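Local coordinates for small ribosomal subunit protein uS8 (Aquifex aeolicus, PDB 3RF2) that probably binds directly to the central domain of 16S rRNA as a primary binding protein and helps coordinate assembly of the platform of the small ribosomal subunit, at residues A8-A13 with R35-L40; R128-V133 with A140-D145; T144-M149 with R155-G160. One frame throughout, in Å; residues are numbered along the deposited sequence.

Interaction 1: residues A8-A13 with R35-L40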
ATOM      1  N   ALA A   8       5.020  -2.101   7.401  1.00 49.25           N
ATOM      2  CA  ALA A   8       4.889  -0.885   8.195  1.00 49.04           C
ATOM      3  C   ALA A   8       5.625   0.290   7.547  1.00 49.95           C
ATOM      4  O   ALA A   8       5.163   1.424   7.591  1.00 50.99           O
ATOM      5  CB  ALA A   8       5.391  -1.117   9.625  1.00 48.84           C
ATOM      6  N   ASP A   9       6.775   0.021   6.946  1.00 49.63           N
ATOM      7  CA  ASP A   9       7.570   1.096   6.357  1.00 49.86           C
ATOM      8  C   ASP A   9       6.919   1.656   5.075  1.00 47.66           C
ATOM      9  O   ASP A   9       7.068   2.833   4.749  1.00 51.77           O
ATOM     10  CB  ASP A   9       9.013   0.628   6.132  1.00 54.97           C
ATOM     11  CG  ASP A   9       9.718   0.253   7.445  1.00 65.63           C
ATOM     12  OD1 ASP A   9       9.555   0.980   8.453  1.00 67.03           O
ATOM     13  OD2 ASP A   9      10.427  -0.778   7.472  1.00 70.05           O
ATOM     14  N   MET A  10       6.180   0.804   4.373  1.00 40.14           N
ATOM     15  CA  MET A  10       5.355   1.232   3.250  1.00 42.00           C
ATOM     16  C   MET A  10       4.245   2.191   3.695  1.00 44.69           C
ATOM     17  O   MET A  10       3.937   3.165   2.997  1.00 47.01           O
ATOM     18  CB  MET A  10       4.740   0.013   2.545  1.00 40.41           C
ATOM     19  CG  MET A  10       3.948   0.338   1.285  1.00 41.02           C
ATOM     20  SD  MET A  10       3.208  -1.105   0.474  1.00 43.94           S
ATOM     21  CE  MET A  10       1.660  -1.269   1.375  1.00 39.21           C
ATOM     22  N   PHE A  11       3.629   1.908   4.842  1.00 41.46           N
ATOM     23  CA  PHE A  11       2.516   2.737   5.297  1.00 38.59           C
ATOM     24  C   PHE A  11       3.034   4.142   5.547  1.00 38.83           C
ATOM     25  O   PHE A  11       2.396   5.125   5.158  1.00 34.28           O
ATOM     26  CB  PHE A  11       1.863   2.168   6.551  1.00 39.06           C
ATOM     27  CG  PHE A  11       1.075   0.917   6.307  1.00 39.89           C
ATOM     28  CD1 PHE A  11       0.690   0.567   5.024  1.00 40.55           C
ATOM     29  CD2 PHE A  11       0.721   0.086   7.366  1.00 40.04           C
ATOM     30  CE1 PHE A  11      -0.041  -0.591   4.789  1.00 38.67           C
ATOM     31  CE2 PHE A  11      -0.006  -1.069   7.145  1.00 37.30           C
ATOM     32  CZ  PHE A  11      -0.383  -1.411   5.851  1.00 36.73           C
ATOM     33  N   SER A  12       4.206   4.217   6.175  1.00 42.11           N
ATOM     34  CA  SER A  12       4.889   5.484   6.449  1.00 45.92           C
ATOM     35  C   SER A  12       5.170   6.296   5.188  1.00 47.04           C
ATOM     36  O   SER A  12       4.772   7.458   5.094  1.00 49.45           O
ATOM     37  CB  SER A  12       6.204   5.241   7.198  1.00 44.08           C
ATOM     38  OG  SER A  12       5.976   5.241   8.599  1.00 47.81           O
ATOM     39  N   ALA A  13       5.885   5.693   4.242  1.00 45.91           N
ATOM     40  CA  ALA A  13       6.123   6.317   2.942  1.00 45.36           C
ATOM     41  C   ALA A  13       4.816   6.862   2.333  1.00 43.69           C
ATOM     42  O   ALA A  13       4.736   8.017   1.893  1.00 40.83           O
ATOM     43  CB  ALA A  13       6.774   5.315   1.991  1.00 42.64           C
ATOM     44  N   ARG A  35      -0.700  -7.678  -2.549  1.00 41.15           N
ATOM     45  CA  ARG A  35      -2.073  -8.053  -2.224  1.00 42.04           C
ATOM     46  C   ARG A  35      -2.716  -6.963  -1.408  1.00 38.16           C
ATOM     47  O   ARG A  35      -3.922  -6.758  -1.486  1.00 37.31           O
ATOM     48  CB  ARG A  35      -2.160  -9.382  -1.481  1.00 48.08           C
ATOM     49  CG  ARG A  35      -2.169 -10.591  -2.394  1.00 58.69           C
ATOM     50  CD  ARG A  35      -2.596 -11.845  -1.652  1.00 65.60           C
ATOM     51  NE  ARG A  35      -2.346 -13.054  -2.433  1.00 68.53           N
ATOM     52  CZ  ARG A  35      -1.157 -13.638  -2.528  1.00 69.36           C
ATOM     53  NH1 ARG A  35      -0.117 -13.112  -1.898  1.00 66.33           N
ATOM     54  NH2 ARG A  35      -1.004 -14.736  -3.259  1.00 74.04           N
ATOM     55  N   ILE A  36      -1.903  -6.270  -0.619  1.00 34.97           N
ATOM     56  CA  ILE A  36      -2.407  -5.176   0.215  1.00 34.20           C
ATOM     57  C   ILE A  36      -2.815  -3.972  -0.640  1.00 29.03           C
ATOM     58  O   ILE A  36      -3.903  -3.437  -0.486  1.00 30.58           O
ATOM     59  CB  ILE A  36      -1.377  -4.740   1.262  1.00 31.32           C
ATOM     60  CG1 ILE A  36      -1.215  -5.834   2.327  1.00 31.24           C
ATOM     61  CG2 ILE A  36      -1.817  -3.439   1.935  1.00 25.00           C
ATOM     62  CD1 ILE A  36      -0.071  -5.565   3.270  1.00 27.52           C
ATOM     63  N   LEU A  37      -1.936  -3.592  -1.561  1.00 30.30           N
ATOM     64  CA  LEU A  37      -2.204  -2.510  -2.492  1.00 33.60           C
ATOM     65  C   LEU A  37      -3.411  -2.809  -3.340  1.00 37.11           C
ATOM     66  O   LEU A  37      -4.123  -1.896  -3.748  1.00 37.86           O
ATOM     67  CB  LEU A  37      -1.005  -2.270  -3.380  1.00 32.78           C
ATOM     68  CG  LEU A  37       0.200  -1.678  -2.674  1.00 32.91           C
ATOM     69  CD1 LEU A  37       1.407  -1.622  -3.620  1.00 32.96           C
ATOM     70  CD2 LEU A  37      -0.187  -0.318  -2.255  1.00 28.12           C
ATOM     71  N   ASP A  38      -3.648  -4.085  -3.609  1.00 38.56           N
ATOM     72  CA  ASP A  38      -4.801  -4.476  -4.413  1.00 37.21           C
ATOM     73  C   ASP A  38      -6.091  -4.282  -3.636  1.00 33.42           C
ATOM     74  O   ASP A  38      -7.116  -3.880  -4.209  1.00 35.16           O
ATOM     75  CB  ASP A  38      -4.672  -5.917  -4.898  1.00 44.56           C
ATOM     76  CG  ASP A  38      -4.252  -6.005  -6.353  1.00 55.16           C
ATOM     77  OD1 ASP A  38      -3.329  -5.274  -6.761  1.00 55.25           O
ATOM     78  OD2 ASP A  38      -4.869  -6.793  -7.098  1.00 62.20           O
ATOM     79  N   VAL A  39      -6.038  -4.547  -2.335  1.00 27.01           N
ATOM     80  CA  VAL A  39      -7.165  -4.183  -1.478  1.00 30.39           C
ATOM     81  C   VAL A  39      -7.387  -2.670  -1.479  1.00 31.28           C
ATOM     82  O   VAL A  39      -8.516  -2.193  -1.602  1.00 31.81           O
ATOM     83  CB  VAL A  39      -6.960  -4.609  -0.013  1.00 31.49           C
ATOM     84  CG1 VAL A  39      -8.215  -4.256   0.811  1.00 28.01           C
ATOM     85  CG2 VAL A  39      -6.607  -6.106   0.081  1.00 32.43           C
ATOM     86  N   LEU A  40      -6.303  -1.921  -1.315  1.00 31.54           N
ATOM     87  CA  LEU A  40      -6.398  -0.468  -1.218  1.00 29.11           C
ATOM     88  C   LEU A  40      -6.995   0.137  -2.502  1.00 27.57           C
ATOM     89  O   LEU A  40      -7.808   1.063  -2.442  1.00 26.84           O
ATOM     90  CB  LEU A  40      -5.023   0.139  -0.918  1.00 28.00           C
ATOM     91  CG  LEU A  40      -4.418  -0.045   0.479  1.00 27.48           C
ATOM     92  CD1 LEU A  40      -3.065   0.627   0.554  1.00 22.53           C
ATOM     93  CD2 LEU A  40      -5.336   0.549   1.530  1.00 24.39           C
TER
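Met10 reaches from helix 6-19 to helix 31-43 with its terminal methyl, and that one carbon meets two branches. Met10 CE lies 4.1 Å from Ile36 CG2 and 4.2 Å from Leu37 CD2. The Met10 chain runs straight out of its helix, CG anti to the backbone N (chi1 -175°) and chi2 extended, and bends only at the last torsion, which turns CE onto the two residues opposite. Met10 and Ile36 run alongside each other in opposing senses, whereas Leu37 lies aslant to the methionine. Phe11 joins from the next position: its CE1 approaches Ile36 CG2 at 4.4 Å, the methyl sitting at the ring edge near the ring plane and not over a face. Ile36 CG2 is therefore shared by the methionine methyl and the phenylalanine rim. No hydrogen bond spans the contact, and the axes of the two short segments stay 12.6 Å apart at an angle of 41°, so apolar side chains bridge two helices that do not pack closely, in the buried interior near the centre of the chain. Strand 113-115 meets Phe11 through Ile113, strand 46-51 meets Leu37 through Ile46 and Trp49, and Ile141 of strand 139-144 packs on Ile36.

Interaction 2: residues R128-V133 with A140-D145. With SO4 (sulfate ion), chain C.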
ATOM      1  N   ARG A 128     -15.516 -15.132  14.656  1.00 43.64           N
ATOM      2  CA  ARG A 128     -16.525 -14.439  15.451  1.00 38.66           C
ATOM      3  C   ARG A 128     -16.029 -13.099  15.974  1.00 37.22           C
ATOM      4  O   ARG A 128     -16.824 -12.268  16.409  1.00 42.93           O
ATOM      5  CB  ARG A 128     -16.969 -15.319  16.623  1.00 38.97           C
ATOM      6  CG  ARG A 128     -17.743 -16.571  16.212  1.00 39.81           C
ATOM      7  CD  ARG A 128     -17.996 -17.478  17.401  1.00 38.59           C
ATOM      8  NE  ARG A 128     -16.746 -17.791  18.085  1.00 39.46           N
ATOM      9  CZ  ARG A 128     -16.662 -18.383  19.271  1.00 41.39           C
ATOM     10  NH1 ARG A 128     -17.757 -18.744  19.935  1.00 40.27           N
ATOM     11  NH2 ARG A 128     -15.471 -18.615  19.797  1.00 43.07           N
ATOM     12  N   THR A 129     -14.721 -12.885  15.932  1.00 32.16           N
ATOM     13  CA  THR A 129     -14.143 -11.662  16.485  1.00 32.10           C
ATOM     14  C   THR A 129     -13.439 -10.802  15.434  1.00 34.17           C
ATOM     15  O   THR A 129     -12.383 -10.236  15.693  1.00 34.95           O
ATOM     16  CB  THR A 129     -13.154 -11.966  17.618  1.00 33.19           C
ATOM     17  OG1 THR A 129     -12.137 -12.856  17.140  1.00 39.67           O
ATOM     18  CG2 THR A 129     -13.872 -12.619  18.796  1.00 30.34           C
ATOM     19  N   MET A 130     -14.042 -10.686  14.261  1.00 36.25           N
ATOM     20  CA  MET A 130     -13.461  -9.884  13.198  1.00 36.06           C
ATOM     21  C   MET A 130     -13.850  -8.429  13.429  1.00 32.55           C
ATOM     22  O   MET A 130     -15.022  -8.083  13.387  1.00 32.94           O
ATOM     23  CB  MET A 130     -13.952 -10.393  11.841  1.00 33.60           C
ATOM     24  CG  MET A 130     -13.520  -9.569  10.641  1.00 35.90           C
ATOM     25  SD  MET A 130     -11.798  -9.880  10.209  1.00 35.40           S
ATOM     26  CE  MET A 130     -11.738 -11.650  10.426  1.00 36.75           C
ATOM     27  N   PRO A 131     -12.856  -7.564  13.658  1.00 29.00           N
ATOM     28  CA  PRO A 131     -13.096  -6.182  14.094  1.00 24.82           C
ATOM     29  C   PRO A 131     -13.633  -5.294  12.980  1.00 26.55           C
ATOM     30  O   PRO A 131     -13.343  -5.536  11.801  1.00 28.62           O
ATOM     31  CB  PRO A 131     -11.698  -5.697  14.494  1.00 22.36           C
ATOM     32  CG  PRO A 131     -10.784  -6.484  13.603  1.00 24.65           C
ATOM     33  CD  PRO A 131     -11.428  -7.832  13.415  1.00 26.28           C
ATOM     34  N   TYR A 132     -14.413  -4.290  13.366  1.00 21.85           N
ATOM     35  CA  TYR A 132     -14.818  -3.215  12.475  1.00 21.25           C
ATOM     36  C   TYR A 132     -13.885  -2.040  12.732  1.00 24.54           C
ATOM     37  O   TYR A 132     -13.330  -1.891  13.841  1.00 19.72           O
ATOM     38  CB  TYR A 132     -16.263  -2.781  12.743  1.00 24.56           C
ATOM     39  CG  TYR A 132     -17.308  -3.758  12.259  1.00 27.01           C
ATOM     40  CD1 TYR A 132     -18.030  -3.506  11.112  1.00 30.43           C
ATOM     41  CD2 TYR A 132     -17.564  -4.933  12.945  1.00 27.54           C
ATOM     42  CE1 TYR A 132     -18.977  -4.389  10.652  1.00 31.68           C
ATOM     43  CE2 TYR A 132     -18.519  -5.827  12.492  1.00 28.39           C
ATOM     44  CZ  TYR A 132     -19.227  -5.543  11.345  1.00 29.57           C
ATOM     45  OH  TYR A 132     -20.191  -6.415  10.874  1.00 31.77           O
ATOM     46  N   VAL A 133     -13.729  -1.197  11.714  1.00 26.33           N
ATOM     47  CA  VAL A 133     -12.903  -0.004  11.814  1.00 25.31           C
ATOM     48  C   VAL A 133     -13.755   1.249  11.589  1.00 26.19           C
ATOM     49  O   VAL A 133     -14.521   1.314  10.631  1.00 24.37           O
ATOM     50  CB  VAL A 133     -11.768  -0.085  10.783  1.00 26.63           C
ATOM     51  CG1 VAL A 133     -10.881   1.134  10.857  1.00 22.36           C
ATOM     52  CG2 VAL A 133     -10.953  -1.341  11.029  1.00 30.58           C
ATOM     53  N   ALA A 140     -10.383  -2.987   7.992  1.00 24.90           N
ATOM     54  CA  ALA A 140      -9.222  -3.725   8.434  1.00 21.61           C
ATOM     55  C   ALA A 140      -8.786  -4.526   7.234  1.00 26.64           C
ATOM     56  O   ALA A 140      -9.619  -5.058   6.497  1.00 32.24           O
ATOM     57  CB  ALA A 140      -9.566  -4.655   9.589  1.00 17.90           C
ATOM     58  N   ILE A 141      -7.479  -4.597   7.021  1.00 21.39           N
ATOM     59  CA  ILE A 141      -6.952  -5.507   6.023  1.00 26.98           C
ATOM     60  C   ILE A 141      -6.442  -6.755   6.741  1.00 25.83           C
ATOM     61  O   ILE A 141      -5.621  -6.655   7.654  1.00 26.40           O
ATOM     62  CB  ILE A 141      -5.822  -4.845   5.209  1.00 30.19           C
ATOM     63  CG1 ILE A 141      -6.395  -3.680   4.384  1.00 31.72           C
ATOM     64  CG2 ILE A 141      -5.148  -5.883   4.338  1.00 28.63           C
ATOM     65  CD1 ILE A 141      -5.353  -2.770   3.791  1.00 33.87           C
ATOM     66  N   VAL A 142      -6.943  -7.919   6.334  1.00 25.28           N
ATOM     67  CA  VAL A 142      -6.695  -9.159   7.051  1.00 28.97           C
ATOM     68  C   VAL A 142      -6.140 -10.259   6.163  1.00 35.64           C
ATOM     69  O   VAL A 142      -6.674 -10.533   5.087  1.00 34.50           O
ATOM     70  CB  VAL A 142      -7.981  -9.691   7.711  1.00 33.45           C
ATOM     71  CG1 VAL A 142      -8.559  -8.649   8.679  1.00 31.52           C
ATOM     72  CG2 VAL A 142      -8.997 -10.041   6.665  1.00 39.36           C
ATOM     73  N   SER A 143      -5.078 -10.909   6.633  1.00 35.13           N
ATOM     74  CA  SER A 143      -4.499 -12.034   5.909  1.00 41.37           C
ATOM     75  C   SER A 143      -5.187 -13.331   6.311  1.00 42.09           C
ATOM     76  O   SER A 143      -5.003 -13.813   7.430  1.00 41.47           O
ATOM     77  CB  SER A 143      -3.002 -12.129   6.187  1.00 44.73           C
ATOM     78  OG  SER A 143      -2.446 -13.266   5.552  1.00 49.16           O
ATOM     79  N   THR A 144      -5.985 -13.882   5.400  1.00 38.03           N
ATOM     80  CA  THR A 144      -6.748 -15.083   5.682  1.00 41.60           C
ATOM     81  C   THR A 144      -6.136 -16.269   4.957  1.00 43.94           C
ATOM     82  O   THR A 144      -5.179 -16.118   4.195  1.00 46.81           O
ATOM     83  CB  THR A 144      -8.199 -14.963   5.191  1.00 49.00           C
ATOM     84  OG1 THR A 144      -8.259 -15.321   3.805  1.00 51.77           O
ATOM     85  CG2 THR A 144      -8.719 -13.552   5.371  1.00 47.28           C
ATOM     86  N   ASP A 145      -6.685 -17.457   5.179  1.00 43.91           N
ATOM     87  CA  ASP A 145      -6.171 -18.615   4.461  1.00 49.50           C
ATOM     88  C   ASP A 145      -6.763 -18.644   3.047  1.00 49.67           C
ATOM     89  O   ASP A 145      -6.578 -19.602   2.296  1.00 52.89           O
ATOM     90  CB  ASP A 145      -6.451 -19.921   5.219  1.00 53.27           C
ATOM     91  CG  ASP A 145      -7.931 -20.285   5.258  1.00 56.67           C
ATOM     92  OD1 ASP A 145      -8.755 -19.591   4.622  1.00 56.70           O
ATOM     93  OD2 ASP A 145      -8.269 -21.290   5.917  1.00 60.33           O
TER
HETATM   94  S   SO4 C 170     -12.928 -16.753  17.425  1.00 74.64           S
HETATM   95  O1  SO4 C 170     -14.155 -17.200  16.762  1.00 68.75           O
HETATM   96  O2  SO4 C 170     -11.784 -17.548  16.981  1.00 76.22           O
HETATM   97  O3  SO4 C 170     -13.046 -16.859  18.878  1.00 74.07           O
HETATM   98  O4  SO4 C 170     -12.681 -15.352  17.101  1.00 77.68           O
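Ala140 lies against Val133 where the loop 128-133 passes beside strand 139-144, and it gives up more surface to the contact than any other residue of the two segments. Its CB is 3.9 Å from Val133 CG2, and the same valine methyl comes within 3.5 Å of Ala140 N, a backbone nitrogen that is hydrogen-bonded to Asp151. The carbonyl O of Pro131 touches the alanine methyl more loosely. Two residues along the strand, Val142 turns its CG1 to Met130 SD at 3.8 Å. Met130 leaves its backbone with CG anti to N (chi1 175°) and then folds at chi2 and chi3, which brings SD against Val142. Phe166 of strand 161-167 packs on both Val133 and Ala140, while Ala154 of helix 151-156 touches Met130 and Val142. At the far end of the loop a sulfate, probably from the crystallisation liquor, is held by Arg128 and Thr129; Arg128 NE donates almost straight to its O1 at 3.0 Å (175°), and Thr129 OG1 donates to O4 at 2.6 Å. With no hydrogen bond between the segments, their direct contact is mainly apolar, while the exposed end grips an anion, consistent with a site for an RNA phosphate.

Interaction 3: residues T144-M149 with R155-G160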
ATOM      1  N   THR A 144      -5.985 -13.882   5.400  1.00 38.03           N
ATOM      2  CA  THR A 144      -6.748 -15.083   5.682  1.00 41.60           C
ATOM      3  C   THR A 144      -6.136 -16.269   4.957  1.00 43.94           C
ATOM      4  O   THR A 144      -5.179 -16.118   4.195  1.00 46.81           O
ATOM      5  CB  THR A 144      -8.199 -14.963   5.191  1.00 49.00           C
ATOM      6  OG1 THR A 144      -8.259 -15.321   3.805  1.00 51.77           O
ATOM      7  CG2 THR A 144      -8.719 -13.552   5.371  1.00 47.28           C
ATOM      8  N   ASP A 145      -6.685 -17.457   5.179  1.00 43.91           N
ATOM      9  CA  ASP A 145      -6.171 -18.615   4.461  1.00 49.50           C
ATOM     10  C   ASP A 145      -6.763 -18.644   3.047  1.00 49.67           C
ATOM     11  O   ASP A 145      -6.578 -19.602   2.296  1.00 52.89           O
ATOM     12  CB  ASP A 145      -6.451 -19.921   5.219  1.00 53.27           C
ATOM     13  CG  ASP A 145      -7.931 -20.285   5.258  1.00 56.67           C
ATOM     14  OD1 ASP A 145      -8.755 -19.591   4.622  1.00 56.70           O
ATOM     15  OD2 ASP A 145      -8.269 -21.290   5.917  1.00 60.33           O
ATOM     16  N   ALA A 146      -7.484 -17.583   2.701  1.00 48.10           N
ATOM     17  CA  ALA A 146      -8.068 -17.453   1.375  1.00 47.67           C
ATOM     18  C   ALA A 146      -7.574 -16.194   0.669  1.00 48.19           C
ATOM     19  O   ALA A 146      -8.157 -15.757  -0.323  1.00 47.52           O
ATOM     20  CB  ALA A 146      -9.584 -17.457   1.466  1.00 47.17           C
ATOM     21  N   GLY A 147      -6.492 -15.616   1.179  1.00 46.97           N
ATOM     22  CA  GLY A 147      -5.950 -14.394   0.615  1.00 42.06           C
ATOM     23  C   GLY A 147      -6.181 -13.169   1.493  1.00 38.27           C
ATOM     24  O   GLY A 147      -6.823 -13.242   2.544  1.00 33.33           O
ATOM     25  N   VAL A 148      -5.639 -12.040   1.038  1.00 35.16           N
ATOM     26  CA  VAL A 148      -5.633 -10.789   1.777  1.00 38.25           C
ATOM     27  C   VAL A 148      -6.851 -10.000   1.344  1.00 41.43           C
ATOM     28  O   VAL A 148      -7.050  -9.801   0.150  1.00 47.94           O
ATOM     29  CB  VAL A 148      -4.351  -9.994   1.453  1.00 39.04           C
ATOM     30  CG1 VAL A 148      -4.358  -8.631   2.122  1.00 24.31           C
ATOM     31  CG2 VAL A 148      -3.115 -10.787   1.875  1.00 38.35           C
ATOM     32  N   MET A 149      -7.667  -9.552   2.298  1.00 34.72           N
ATOM     33  CA  MET A 149      -8.966  -8.967   1.969  1.00 33.52           C
ATOM     34  C   MET A 149      -9.472  -8.069   3.092  1.00 33.42           C
ATOM     35  O   MET A 149      -8.823  -7.942   4.128  1.00 34.40           O
ATOM     36  CB  MET A 149      -9.980 -10.085   1.714  1.00 35.62           C
ATOM     37  CG  MET A 149     -10.045 -11.105   2.858  1.00 37.47           C
ATOM     38  SD  MET A 149     -11.354 -12.346   2.713  1.00 45.97           S
ATOM     39  CE  MET A 149     -10.663 -13.456   1.475  1.00 40.91           C
ATOM     40  N   ARG A 155     -15.625 -11.493   6.839  1.00 36.66           N
ATOM     41  CA  ARG A 155     -16.892 -11.839   7.482  1.00 38.46           C
ATOM     42  C   ARG A 155     -17.807 -12.585   6.518  1.00 46.90           C
ATOM     43  O   ARG A 155     -18.342 -13.647   6.849  1.00 49.29           O
ATOM     44  CB  ARG A 155     -17.612 -10.602   8.041  1.00 37.29           C
ATOM     45  CG  ARG A 155     -17.186 -10.215   9.458  1.00 35.77           C
ATOM     46  CD  ARG A 155     -17.958  -9.006   9.960  1.00 37.74           C
ATOM     47  NE  ARG A 155     -17.073  -8.086  10.656  1.00 39.51           N
ATOM     48  CZ  ARG A 155     -16.563  -6.983  10.118  1.00 40.62           C
ATOM     49  NH1 ARG A 155     -16.867  -6.638   8.869  1.00 39.76           N
ATOM     50  NH2 ARG A 155     -15.750  -6.219  10.838  1.00 38.70           N
ATOM     51  N   ARG A 156     -17.981 -12.028   5.322  1.00 50.77           N
ATOM     52  CA  ARG A 156     -18.859 -12.627   4.327  1.00 52.05           C
ATOM     53  C   ARG A 156     -18.421 -14.055   4.050  1.00 53.84           C
ATOM     54  O   ARG A 156     -19.249 -14.951   3.893  1.00 54.91           O
ATOM     55  CB  ARG A 156     -18.855 -11.807   3.035  1.00 55.51           C
ATOM     56  CG  ARG A 156     -19.817 -12.330   1.970  1.00 59.65           C
ATOM     57  CD  ARG A 156     -19.736 -11.538   0.664  1.00 60.28           C
ATOM     58  NE  ARG A 156     -18.678 -12.013  -0.223  1.00 62.74           N
ATOM     59  CZ  ARG A 156     -17.580 -11.323  -0.523  1.00 64.40           C
ATOM     60  NH1 ARG A 156     -17.386 -10.114  -0.007  1.00 63.03           N
ATOM     61  NH2 ARG A 156     -16.679 -11.843  -1.350  1.00 66.00           N
ATOM     62  N   MET A 157     -17.110 -14.259   3.999  1.00 55.47           N
ATOM     63  CA  MET A 157     -16.546 -15.574   3.723  1.00 59.49           C
ATOM     64  C   MET A 157     -16.439 -16.438   4.983  1.00 64.54           C
ATOM     65  O   MET A 157     -15.886 -17.541   4.950  1.00 67.00           O
ATOM     66  CB  MET A 157     -15.175 -15.432   3.064  1.00 58.09           C
ATOM     67  CG  MET A 157     -15.223 -14.802   1.679  1.00 58.04           C
ATOM     68  SD  MET A 157     -13.649 -14.927   0.793  1.00 67.25           S
ATOM     69  CE  MET A 157     -13.290 -16.674   0.941  1.00 62.76           C
ATOM     70  N   ARG A 158     -16.974 -15.938   6.093  1.00 64.91           N
ATOM     71  CA  ARG A 158     -16.900 -16.660   7.356  1.00 65.61           C
ATOM     72  C   ARG A 158     -15.470 -17.110   7.635  1.00 61.82           C
ATOM     73  O   ARG A 158     -15.209 -18.291   7.850  1.00 59.51           O
ATOM     74  CB  ARG A 158     -17.844 -17.864   7.345  1.00 69.85           C
ATOM     75  CG  ARG A 158     -19.259 -17.559   7.826  1.00 72.69           C
ATOM     76  CD  ARG A 158     -20.298 -17.985   6.799  1.00 75.41           C
ATOM     77  NE  ARG A 158     -20.031 -19.325   6.283  1.00 76.99           N
ATOM     78  CZ  ARG A 158     -20.294 -19.715   5.039  1.00 76.26           C
ATOM     79  NH1 ARG A 158     -20.832 -18.868   4.171  1.00 75.41           N
ATOM     80  NH2 ARG A 158     -20.014 -20.953   4.661  1.00 76.46           N
ATOM     81  N   LYS A 159     -14.540 -16.162   7.627  1.00 57.75           N
ATOM     82  CA  LYS A 159     -13.150 -16.495   7.878  1.00 54.87           C
ATOM     83  C   LYS A 159     -12.485 -15.590   8.912  1.00 48.23           C
ATOM     84  O   LYS A 159     -12.950 -14.478   9.181  1.00 43.75           O
ATOM     85  CB  LYS A 159     -12.359 -16.502   6.570  1.00 57.15           C
ATOM     86  CG  LYS A 159     -12.772 -17.632   5.641  1.00 60.13           C
ATOM     87  CD  LYS A 159     -11.781 -17.840   4.509  1.00 61.05           C
ATOM     88  CE  LYS A 159     -12.140 -19.082   3.703  1.00 63.58           C
ATOM     89  NZ  LYS A 159     -12.226 -20.295   4.571  1.00 65.65           N
ATOM     90  N   GLY A 160     -11.403 -16.098   9.495  1.00 44.83           N
ATOM     91  CA  GLY A 160     -10.557 -15.323  10.375  1.00 39.39           C
ATOM     92  C   GLY A 160      -9.215 -15.084   9.719  1.00 37.58           C
ATOM     93  O   GLY A 160      -9.015 -15.424   8.550  1.00 35.19           O
TER
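The terminal methyl of Met149 abuts the sulfur of Met157, CE to SD 3.4 Å, with the two chains crossing aslant and both bent at chi3. Met157 CE in turn rests on Ala146 CB at 3.8 Å, so the end of Met157 touches both Ala146 in the turn and Met149 after it. Beside Met157 CE, the same Ala146 CB also meets Lys159 CD and CE. The lysine then bends at chi4, and its NZ forms a salt bridge with Asp145 OD1 at a long 3.5 Å; the two side chains run nearly perpendicular, and the same carboxylate oxygen also lies against the lysine methylenes. The segment 144-149 holds the turn of a beta hairpin joining strand 139-144 to strand 149-150, and inside it Thr144 forms an ST turn: its OG1 accepts from Ala146 N at 2.6 Å and donates to Gly147 O at 2.8 Å. That carbonyl receives the hydroxyl in its plane, on a lone pair, and also accepts from Thr144 N. With OG1 placed between the backbone N and the carbonyl carbon (chi1 85°), the hydroxyl faces back into the turn while CB touches Gly160 O. A valine here would probably leave Ala146 N without its acceptor and Gly147 O with one donor fewer, making the turn less firmly fixed. At Gly147 a CB would collide with the carbonyl O of Ala146, which by itself calls for glycine. Across the contact, helix 151-156 ends in a Schellman motif, with Arg158 at positive phi, Arg158 N bonded to Arg155 O and Lys159 N to Ala154 O; the chain then leaves through Lys159 and Gly160 for strand 161-167. Arg155 forms a salt bridge with Asp151 and a cation-pi contact with Tyr132.

Interaction 1 is a core contact of the helices 6-19 and 31-43, wholly apolar, whereas interaction 3 lies at the surface, about 18 Å away between centres, and mixes methionine packing with a long ion pair. Interaction 2 is also apolar and buried where its segments meet, but its loop runs out to an exposed, anion-holding end. Interactions 2 and 3 meet at the end of strand 139-144, sharing Thr144 and, just after it, Asp145, and are tied further by Val142 N to Met149 O and by Arg155 reaching Met130 O. Helix 31-43 joins them to interaction 1: Val39 and Leu40 pack on Ile141, and Arg35 and Val39 on Val148.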